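Local coordinates for peptidase M16 domain protein (Alicyclobacillus acidocaldarius subsp. acidocaldarius DSM 446, PDB 4XEA), which is a putative M16-family metallopeptidase that probably hydrolyses peptides at a metal site, occupied in this crystal by nickel, at residues 288-291 with 292-296; 325-328 with 329-333. All coordinates share one frame; numbering follows the deposited sequence.

Contact 1: residues 288-291 with 292-296; sequences AFYQ and SLLDE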
loop_
_atom_site.group_PDB
_atom_site.type_symbol
_atom_site.label_atom_id
_atom_site.label_comp_id
_atom_site.label_asym_id
_atom_site.label_seq_id
_atom_site.Cartn_x
_atom_site.Cartn_y
_atom_site.Cartn_z
ATOM N N ALA A 288 -7.906 9.694 -21.915
ATOM C CA ALA A 288 -7.244 9.570 -23.211
ATOM C C ALA A 288 -5.895 10.307 -23.225
ATOM O O ALA A 288 -4.948 9.852 -23.868
ATOM C CB ALA A 288 -8.162 10.053 -24.369
ATOM N N PHE A 289 -5.794 11.422 -22.504
ATOM C CA PHE A 289 -4.517 12.148 -22.417
ATOM C C PHE A 289 -3.454 11.242 -21.810
ATOM O O PHE A 289 -2.404 11.029 -22.415
ATOM C CB PHE A 289 -4.654 13.436 -21.601
ATOM C CG PHE A 289 -3.353 14.218 -21.442
ATOM C CD1 PHE A 289 -2.718 14.787 -22.550
ATOM C CD2 PHE A 289 -2.780 14.396 -20.199
ATOM C CE1 PHE A 289 -1.534 15.507 -22.420
ATOM C CE2 PHE A 289 -1.605 15.151 -20.047
ATOM C CZ PHE A 289 -0.974 15.699 -21.186
ATOM N N TYR A 290 -3.728 10.691 -20.627
ATOM C CA TYR A 290 -2.775 9.766 -19.993
ATOM C C TYR A 290 -2.436 8.543 -20.900
ATOM O O TYR A 290 -1.281 8.131 -21.000
ATOM C CB TYR A 290 -3.306 9.277 -18.655
ATOM C CG TYR A 290 -2.509 8.127 -18.089
ATOM C CD1 TYR A 290 -1.366 8.352 -17.320
ATOM C CD2 TYR A 290 -2.891 6.817 -18.329
ATOM C CE1 TYR A 290 -0.628 7.291 -16.812
ATOM C CE2 TYR A 290 -2.171 5.754 -17.819
ATOM C CZ TYR A 290 -1.045 5.990 -17.062
ATOM O OH TYR A 290 -0.343 4.912 -16.578
ATOM N N GLN A 291 -3.445 7.967 -21.548
ATOM C CA GLN A 291 -3.228 6.791 -22.399
ATOM C C GLN A 291 -2.346 7.155 -23.599
ATOM O O GLN A 291 -1.501 6.360 -24.033
ATOM C CB GLN A 291 -4.564 6.180 -22.849
ATOM C CG GLN A 291 -5.420 5.617 -21.684
ATOM C CD GLN A 291 -5.116 4.148 -21.318
ATOM O OE1 GLN A 291 -4.542 3.390 -22.106
ATOM N NE2 GLN A 291 -5.528 3.751 -20.113
ATOM N N SER A 292 -2.537 8.363 -24.121
ATOM C CA SER A 292 -1.720 8.847 -25.232
ATOM C C SER A 292 -0.260 9.067 -24.783
ATOM O O SER A 292 0.676 8.727 -25.512
ATOM C CB SER A 292 -2.320 10.138 -25.813
ATOM O OG SER A 292 -1.383 10.820 -26.639
ATOM N N LEU A 293 -0.068 9.612 -23.584
ATOM C CA LEU A 293 1.279 9.809 -23.050
ATOM C C LEU A 293 1.970 8.482 -22.799
ATOM O O LEU A 293 3.160 8.348 -23.047
ATOM C CB LEU A 293 1.250 10.576 -21.732
ATOM C CG LEU A 293 0.870 12.055 -21.774
ATOM C CD1 LEU A 293 0.782 12.586 -20.364
ATOM C CD2 LEU A 293 1.860 12.881 -22.614
ATOM N N LEU A 294 1.224 7.508 -22.284
ATOM C CA LEU A 294 1.774 6.184 -21.992
ATOM C C LEU A 294 2.161 5.459 -23.298
ATOM O O LEU A 294 3.265 4.904 -23.422
ATOM C CB LEU A 294 0.741 5.365 -21.218
ATOM C CG LEU A 294 1.149 4.032 -20.593
ATOM C CD1 LEU A 294 2.220 4.228 -19.525
ATOM C CD2 LEU A 294 -0.089 3.356 -19.997
ATOM N N ASP A 295 1.243 5.486 -24.267
ATOM C CA ASP A 295 1.456 4.872 -25.586
ATOM C C ASP A 295 2.694 5.436 -26.270
ATOM O O ASP A 295 3.388 4.740 -27.001
ATOM C CB ASP A 295 0.227 5.098 -26.481
ATOM C CG ASP A 295 -0.915 4.131 -26.180
ATOM O OD1 ASP A 295 -0.923 3.500 -25.102
ATOM O OD2 ASP A 295 -1.812 3.998 -27.038
ATOM N N GLU A 296 2.965 6.704 -26.013
ATOM C CA GLU A 296 4.112 7.403 -26.574
ATOM C C GLU A 296 5.376 7.277 -25.698
ATOM O O GLU A 296 6.412 7.853 -26.026
ATOM C CB GLU A 296 3.721 8.871 -26.744
ATOM C CG GLU A 296 4.601 9.699 -27.631
ATOM C CD GLU A 296 3.885 10.956 -28.076
ATOM O OE1 GLU A 296 2.873 10.803 -28.792
ATOM O OE2 GLU A 296 4.303 12.085 -27.702
#
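Leu293 lays one methyl, CD1, over a face of the Phe289 ring one helical turn earlier. This CH-pi contact puts CD1 3.9 Å from the centroid of the Phe289 ring and 28° off its normal, displaced toward CE2 and CZ, with CE2 of Phe289 and CD1 of Leu293 3.5 Å apart. The torsions make it possible: Phe289 holds CG opposite its backbone N (chi1 178°), which carries the ring over beside its own carbonyl and within reach of Leu293, while Leu293 swings CG back beside its own N (chi1 -70°).

The second apolar pair, Tyr290 and Leu294, is looser and built differently. Both side chains run alongside each other in the same direction, and CD2 of Leu294 comes obliquely to the far end of the ring, 3.9 Å from CE2 and 3.8 Å from OH of Tyr290.

Backbone bonds tie the same turns together in i to i+4 alpha-helical order. Ser292 N donates to Ala288 O (2.8 Å), Leu293 N to Phe289 O, Leu294 N to Tyr290 O, and Asp295 N to Gln291 O (2.9 Å). Two polar side chains find partners outside the segments: Gln291 NE2 bonds back to Pro285 O, and Ser292 OG is hydrogen-bonded to Arg331.

As a whole, this is a short amphipathic helix, 288-295, with Phe289, Tyr290 and Leu293 buried and Ala288, Gln291 and Asp295 exposed. The Phe289-Leu293 side faces helix 325-342, where Phe289 packs on Ile332 and stacks with His335, and Leu293 meets Leu328 and Arg331. Tyr290 rests on Lys301 and Phe303, in the connection that leads from this helix to strand 304-309.

Contact 2: residues 325-328 with 329-333; sequences PDVL and AERIQ
Leu328 and Ile332, one turn apart, make the close apolar part of this contact. Their side chains pass at a slant, the CD1 methyl of Ile332 reaching 3.9 Å from CG of Leu328. Ile332 gets there by placing CG1 beside its own backbone N (chi1 -71°), which also lays CG1 3.4 Å from the carbonyl O of Leu328. That oxygen accepts the N-H of Ile332 at 3.0 Å, in a fairly straight bond (165° at the hydrogen). Ala329, buried too, sets its CB 3.4 Å from Pro325 O, the acceptor of its own N-H. Trimming Leu328 to an alanine would probably open a gap beside Ile332 CD1 and cost Leu293 and Leu253 part of their apolar packing.

The other side is looser. Val327 CG1 and Arg331 CG are 4.5 Å apart, and the arginine, bent at chi2 and chi3, carries its guanidinium away toward Ser292 and Glu296, at helix 288-295. Exposed Asp326 turns OD1 to the N-H of the next residue, Val327, in a weak bond, while Glu330, likewise exposed, sends OE2 to Ser334.

Helix 325-342 packs against the sheet that holds strands 252-258 and 415-422: Leu328, Ala329 and Ile332 pack on Leu253 of the first, Ala329 also meets Val417 of the second, and helix 288-295 flanks the Leu328-Ile332 side.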
loop_
_atom_site.group_PDB
_atom_site.type_symbol
_atom_site.label_atom_id
_atom_site.label_comp_id
_atom_site.label_asym_id
_atom_site.label_seq_id
_atom_site.Cartn_x
_atom_site.Cartn_y
_atom_site.Cartn_z
ATOM N N PRO A 325 11.508 14.951 -20.509
ATOM C CA PRO A 325 10.784 15.838 -19.604
ATOM C C PRO A 325 10.280 17.104 -20.280
ATOM O O PRO A 325 9.214 17.590 -19.925
ATOM C CB PRO A 325 11.804 16.154 -18.499
ATOM C CG PRO A 325 13.098 15.676 -18.978
ATOM C CD PRO A 325 12.908 14.751 -20.112
ATOM N N ASP A 326 11.051 17.619 -21.237
ATOM C CA ASP A 326 10.657 18.810 -22.000
ATOM C C ASP A 326 9.386 18.554 -22.797
ATOM O O ASP A 326 8.460 19.363 -22.779
ATOM C CB ASP A 326 11.792 19.308 -22.930
ATOM C CG ASP A 326 12.530 18.175 -23.668
ATOM O OD1 ASP A 326 12.255 16.958 -23.473
ATOM O OD2 ASP A 326 13.439 18.517 -24.452
ATOM N N VAL A 327 9.355 17.409 -23.476
ATOM C CA VAL A 327 8.230 17.030 -24.315
ATOM C C VAL A 327 6.977 16.879 -23.452
ATOM O O VAL A 327 5.902 17.362 -23.818
ATOM C CB VAL A 327 8.498 15.724 -25.096
ATOM C CG1 VAL A 327 7.305 15.405 -25.998
ATOM C CG2 VAL A 327 9.794 15.831 -25.958
ATOM N N LEU A 328 7.127 16.207 -22.310
ATOM C CA LEU A 328 6.006 15.963 -21.387
ATOM C C LEU A 328 5.479 17.265 -20.857
ATOM O O LEU A 328 4.266 17.461 -20.814
ATOM C CB LEU A 328 6.403 15.046 -20.211
ATOM C CG LEU A 328 5.332 14.806 -19.115
ATOM C CD1 LEU A 328 4.035 14.264 -19.699
ATOM C CD2 LEU A 328 5.856 13.899 -18.011
ATOM N N ALA A 329 6.373 18.158 -20.444
ATOM C CA ALA A 329 5.950 19.478 -19.984
ATOM C C ALA A 329 5.174 20.224 -21.057
ATOM O O ALA A 329 4.185 20.897 -20.741
ATOM C CB ALA A 329 7.132 20.295 -19.520
ATOM N N GLU A 330 5.614 20.138 -22.310
ATOM C CA GLU A 330 4.900 20.816 -23.397
ATOM C C GLU A 330 3.507 20.230 -23.601
ATOM O O GLU A 330 2.550 20.972 -23.827
ATOM C CB GLU A 330 5.678 20.756 -24.718
ATOM C CG GLU A 330 4.869 21.292 -25.929
ATOM C CD GLU A 330 4.059 20.195 -26.696
ATOM O OE1 GLU A 330 4.643 19.129 -27.021
ATOM O OE2 GLU A 330 2.856 20.406 -27.012
ATOM N N ARG A 331 3.402 18.897 -23.538
ATOM C CA ARG A 331 2.126 18.213 -23.781
ATOM C C ARG A 331 1.107 18.561 -22.704
ATOM O O ARG A 331 -0.087 18.738 -22.992
ATOM C CB ARG A 331 2.323 16.689 -23.842
ATOM C CG ARG A 331 2.997 16.188 -25.131
ATOM C CD ARG A 331 2.019 16.168 -26.312
ATOM N NE ARG A 331 0.880 15.273 -26.081
ATOM C CZ ARG A 331 0.890 13.953 -26.288
ATOM N NH1 ARG A 331 1.985 13.321 -26.737
ATOM N NH2 ARG A 331 -0.215 13.249 -26.047
ATOM N N ILE A 332 1.580 18.637 -21.458
ATOM C CA ILE A 332 0.732 19.054 -20.345
ATOM C C ILE A 332 0.208 20.483 -20.542
ATOM O O ILE A 332 -0.970 20.731 -20.394
ATOM C CB ILE A 332 1.484 18.962 -19.006
ATOM C CG1 ILE A 332 1.687 17.489 -18.622
ATOM C CG2 ILE A 332 0.737 19.747 -17.933
ATOM C CD1 ILE A 332 2.781 17.251 -17.546
ATOM N N GLN A 333 1.092 21.415 -20.873
ATOM C CA GLN A 333 0.681 22.788 -21.116
ATOM C C GLN A 333 -0.267 22.921 -22.320
ATOM O O GLN A 333 -1.192 23.718 -22.276
ATOM C CB GLN A 333 1.910 23.686 -21.322
ATOM C CG GLN A 333 2.786 23.785 -20.056
ATOM C CD GLN A 333 4.076 24.569 -20.273
ATOM O OE1 GLN A 333 4.041 25.741 -20.638
ATOM N NE2 GLN A 333 5.220 23.922 -20.026
#

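In the fold
Contacts 1 and 2 are short stretches of two neighbouring helices, with centres 12 Å apart, both well out from the middle of the chain in the part belonging to the Peptidase M16 inactive domain family. In each, three of eight touching residues are buried. The apolar side of contact 2 lies on the sheet; contact 1 packs against helix 325-342. Between its own segments contact 2 has aliphatic packing, whereas contact 1 sets aromatic rings against leucines. Leu293 CD1 lies 3.7 Å from Leu328 CD1 at their apolar seam, and beside it Arg331 of 329-333 joins the polar flanks, hydrogen-bonded to Ser292 and salt-bridged to Glu296.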